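Local coordinates for phage tail sheath protein (Desulfitobacterium hafniense, PDB 3HXL) that probably polymerises into the contractile sheath around a phage-type tail tube, at residues N185-E196 / D209-F219. Sequence-based numbering, arbitrary orientation.
Sequences NQAYIDYLAAVE and DDALKATFTAF
Asp209, the N-cap of helix 210-227, faces Asn185 through a water that donates to Asp209 OD2 (2.8 Å) and accepts from Asn185 ND2. Its other oxygen, OD1, takes Leu212 N at 3.1 Å from above the carboxylate plane, and Ala211 N more weakly, so one carboxylate both caps its own helix and links it through the water to Asn185. Leu212 comes next, crossing Tyr188 at about a right angle: CD1 sits over the centre of one ring face, 3.6 Å from the centroid, as a CH-pi contact, while CD2 rests against Tyr188 CB and CG. One turn on, Thr215 turns its methyl to the other helix, CG2 lying 3.9 Å from Leu192 CD1. Phe216 reaches in with the far end of its ring, CZ meeting the edges of both Tyr188 and Tyr191; the latter's hydroxyl bonds to Ser37. Leu192 CD2 lies above Phe216 toward the rim and, at 3.6 Å from the centroid, over the middle of the Phe219 ring, so a single methyl serves two aromatic faces. With CG anti to the backbone N (chi1 178°), Phe219 slides past Leu192 to reach Val195 CG1 with CZ, and Glu196 OE1 lies at its edge. No direct hydrogen bond joins the helices, which run nearly parallel (20°) and whose axes approach to 11.1 Å. Ile203 of strand 202-204 contacts Tyr191, Phe216 and Phe219, which puts both helices on the same face of the sheet. Strand 202-204, helix 210-227 and parallel strand 232-236 form a beta-alpha-beta crossover, with helix 185-195 packed beside the crossover helix, in the subtilisin-like domain of the sheath protein.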
# COMPACT_ATOMS: atom_id res chain seq x y z
N ASN A 185 10.20 -1.37 -17.40
CA ASN A 185 9.47 -2.41 -16.67
C ASN A 185 10.36 -3.05 -15.60
O ASN A 185 9.86 -3.64 -14.64
CB ASN A 185 8.92 -3.46 -17.64
CG ASN A 185 7.57 -3.07 -18.22
OD1 ASN A 185 7.01 -3.78 -19.05
ND2 ASN A 185 7.04 -1.94 -17.77
N GLN A 186 11.67 -2.89 -15.75
CA GLN A 186 12.63 -3.44 -14.80
C GLN A 186 12.51 -2.68 -13.47
O GLN A 186 12.84 -3.21 -12.41
CB GLN A 186 14.04 -3.32 -15.37
CG GLN A 186 15.17 -3.80 -14.46
CD GLN A 186 15.04 -5.25 -14.04
OE1 GLN A 186 14.39 -6.05 -14.71
NE2 GLN A 186 15.67 -5.60 -12.93
N ALA A 187 12.04 -1.44 -13.54
CA ALA A 187 11.87 -0.63 -12.34
C ALA A 187 10.85 -1.30 -11.42
O ALA A 187 10.93 -1.18 -10.20
CB ALA A 187 11.40 0.77 -12.72
N TYR A 188 9.89 -2.00 -12.02
CA TYR A 188 8.87 -2.70 -11.24
C TYR A 188 9.45 -3.93 -10.57
O TYR A 188 8.92 -4.41 -9.57
CB TYR A 188 7.69 -3.09 -12.13
CG TYR A 188 6.80 -1.93 -12.48
CD1 TYR A 188 7.08 -1.12 -13.58
CD2 TYR A 188 5.67 -1.63 -11.71
CE1 TYR A 188 6.26 -0.04 -13.91
CE2 TYR A 188 4.85 -0.55 -12.03
CZ TYR A 188 5.14 0.24 -13.12
OH TYR A 188 4.33 1.29 -13.44
N ILE A 189 10.54 -4.45 -11.12
CA ILE A 189 11.18 -5.60 -10.54
C ILE A 189 11.91 -5.14 -9.29
O ILE A 189 11.92 -5.83 -8.27
CB ILE A 189 12.19 -6.25 -11.53
CG1 ILE A 189 11.45 -6.81 -12.74
CG2 ILE A 189 12.98 -7.34 -10.83
CD1 ILE A 189 10.38 -7.86 -12.38
N ASP A 190 12.52 -3.96 -9.36
CA ASP A 190 13.23 -3.41 -8.22
C ASP A 190 12.21 -3.16 -7.11
O ASP A 190 12.47 -3.44 -5.94
CB ASP A 190 13.92 -2.09 -8.61
CG ASP A 190 14.81 -2.22 -9.84
OD1 ASP A 190 15.38 -3.31 -10.05
OD2 ASP A 190 14.95 -1.23 -10.59
N TYR A 191 11.05 -2.63 -7.48
CA TYR A 191 9.98 -2.37 -6.51
C TYR A 191 9.60 -3.64 -5.75
O TYR A 191 9.68 -3.68 -4.53
CB TYR A 191 8.72 -1.84 -7.22
CG TYR A 191 7.47 -1.87 -6.35
CD1 TYR A 191 7.38 -1.08 -5.19
CD2 TYR A 191 6.39 -2.69 -6.67
CE1 TYR A 191 6.23 -1.12 -4.38
CE2 TYR A 191 5.25 -2.73 -5.87
CZ TYR A 191 5.18 -1.94 -4.73
OH TYR A 191 4.04 -1.98 -3.95
N LEU A 192 9.20 -4.67 -6.49
CA LEU A 192 8.79 -5.93 -5.87
C LEU A 192 9.84 -6.48 -4.91
O LEU A 192 9.51 -6.99 -3.85
CB LEU A 192 8.48 -6.97 -6.95
CG LEU A 192 7.26 -6.65 -7.81
CD1 LEU A 192 7.10 -7.68 -8.92
CD2 LEU A 192 6.01 -6.62 -6.93
N ALA A 193 11.11 -6.37 -5.29
CA ALA A 193 12.17 -6.86 -4.43
C ALA A 193 12.21 -6.06 -3.13
O ALA A 193 12.37 -6.63 -2.06
CB ALA A 193 13.51 -6.76 -5.15
N ALA A 194 12.05 -4.75 -3.24
CA ALA A 194 12.09 -3.89 -2.07
C ALA A 194 10.88 -4.06 -1.16
O ALA A 194 11.02 -4.08 0.07
CB ALA A 194 12.19 -2.43 -2.50
N VAL A 195 9.70 -4.18 -1.75
CA VAL A 195 8.49 -4.34 -0.94
C VAL A 195 8.43 -5.69 -0.24
O VAL A 195 7.89 -5.80 0.86
CB VAL A 195 7.22 -4.16 -1.80
CG1 VAL A 195 7.03 -5.35 -2.74
CG2 VAL A 195 6.01 -4.00 -0.89
N GLU A 196 9.00 -6.71 -0.87
CA GLU A 196 9.00 -8.05 -0.31
C GLU A 196 9.61 -8.11 1.08
O GLU A 196 9.31 -9.01 1.87
CB GLU A 196 9.75 -9.01 -1.23
CG GLU A 196 9.29 -10.44 -1.09
CD GLU A 196 10.15 -11.41 -1.86
OE1 GLU A 196 10.49 -11.11 -3.03
OE2 GLU A 196 10.46 -12.48 -1.31
N ASP A 209 -0.70 -2.08 -18.12
CA ASP A 209 0.29 -2.98 -18.72
C ASP A 209 0.03 -4.46 -18.42
O ASP A 209 0.24 -4.93 -17.30
CB ASP A 209 1.69 -2.60 -18.23
CG ASP A 209 2.80 -3.24 -19.05
OD1 ASP A 209 2.74 -4.47 -19.27
OD2 ASP A 209 3.72 -2.51 -19.47
N ASP A 210 -0.42 -5.20 -19.44
CA ASP A 210 -0.73 -6.63 -19.27
C ASP A 210 0.45 -7.47 -18.78
O ASP A 210 0.27 -8.41 -18.01
CB ASP A 210 -1.27 -7.22 -20.58
CG ASP A 210 -2.59 -6.60 -20.99
OD1 ASP A 210 -3.51 -6.52 -20.15
OD2 ASP A 210 -2.72 -6.20 -22.17
N ALA A 211 1.66 -7.14 -19.24
CA ALA A 211 2.85 -7.87 -18.84
C ALA A 211 3.10 -7.69 -17.34
O ALA A 211 3.47 -8.64 -16.64
CB ALA A 211 4.06 -7.39 -19.63
N LEU A 212 2.92 -6.47 -16.85
CA LEU A 212 3.12 -6.19 -15.43
C LEU A 212 2.10 -6.92 -14.58
O LEU A 212 2.41 -7.41 -13.50
CB LEU A 212 3.03 -4.68 -15.16
CG LEU A 212 4.24 -3.85 -15.59
CD1 LEU A 212 3.97 -2.38 -15.32
CD2 LEU A 212 5.47 -4.33 -14.83
N LYS A 213 0.86 -6.97 -15.07
CA LYS A 213 -0.21 -7.64 -14.34
C LYS A 213 0.14 -9.12 -14.14
O LYS A 213 -0.10 -9.68 -13.07
CB LYS A 213 -1.53 -7.52 -15.10
CG LYS A 213 -2.04 -6.09 -15.26
CD LYS A 213 -3.32 -6.08 -16.07
CE LYS A 213 -3.67 -4.70 -16.58
NZ LYS A 213 -4.91 -4.72 -17.40
N ALA A 214 0.71 -9.74 -15.17
CA ALA A 214 1.06 -11.15 -15.08
C ALA A 214 2.16 -11.34 -14.05
O ALA A 214 2.12 -12.27 -13.24
CB ALA A 214 1.53 -11.67 -16.45
N THR A 215 3.14 -10.45 -14.07
CA THR A 215 4.24 -10.51 -13.12
C THR A 215 3.74 -10.32 -11.69
O THR A 215 4.14 -11.06 -10.79
CB THR A 215 5.31 -9.45 -13.45
OG1 THR A 215 5.96 -9.79 -14.68
CG2 THR A 215 6.36 -9.37 -12.34
N PHE A 216 2.87 -9.35 -11.48
CA PHE A 216 2.34 -9.13 -10.14
C PHE A 216 1.52 -10.32 -9.68
O PHE A 216 1.53 -10.67 -8.50
CB PHE A 216 1.50 -7.84 -10.08
CG PHE A 216 2.33 -6.59 -9.88
CD1 PHE A 216 1.99 -5.67 -8.88
CD2 PHE A 216 3.45 -6.34 -10.66
CE1 PHE A 216 2.76 -4.53 -8.67
CE2 PHE A 216 4.23 -5.20 -10.46
CZ PHE A 216 3.89 -4.29 -9.45
N THR A 217 0.82 -10.97 -10.61
CA THR A 217 0.01 -12.14 -10.29
C THR A 217 0.93 -13.27 -9.83
O THR A 217 0.65 -13.94 -8.84
CB THR A 217 -0.82 -12.61 -11.51
OG1 THR A 217 -1.74 -11.58 -11.88
CG2 THR A 217 -1.60 -13.88 -11.19
N ALA A 218 2.05 -13.47 -10.53
CA ALA A 218 3.00 -14.51 -10.16
C ALA A 218 3.62 -14.17 -8.81
O ALA A 218 3.82 -15.04 -7.96
CB ALA A 218 4.10 -14.63 -11.23
N PHE A 219 3.92 -12.89 -8.62
CA PHE A 219 4.51 -12.40 -7.38
C PHE A 219 3.60 -12.77 -6.20
O PHE A 219 4.06 -13.30 -5.19
CB PHE A 219 4.67 -10.87 -7.45
CG PHE A 219 5.23 -10.25 -6.20
CD1 PHE A 219 6.58 -10.36 -5.90
CD2 PHE A 219 4.40 -9.56 -5.32
CE1 PHE A 219 7.11 -9.78 -4.75
CE2 PHE A 219 4.91 -8.97 -4.16
CZ PHE A 219 6.27 -9.08 -3.87
O HOH W 1 4.40 -0.18 -18.11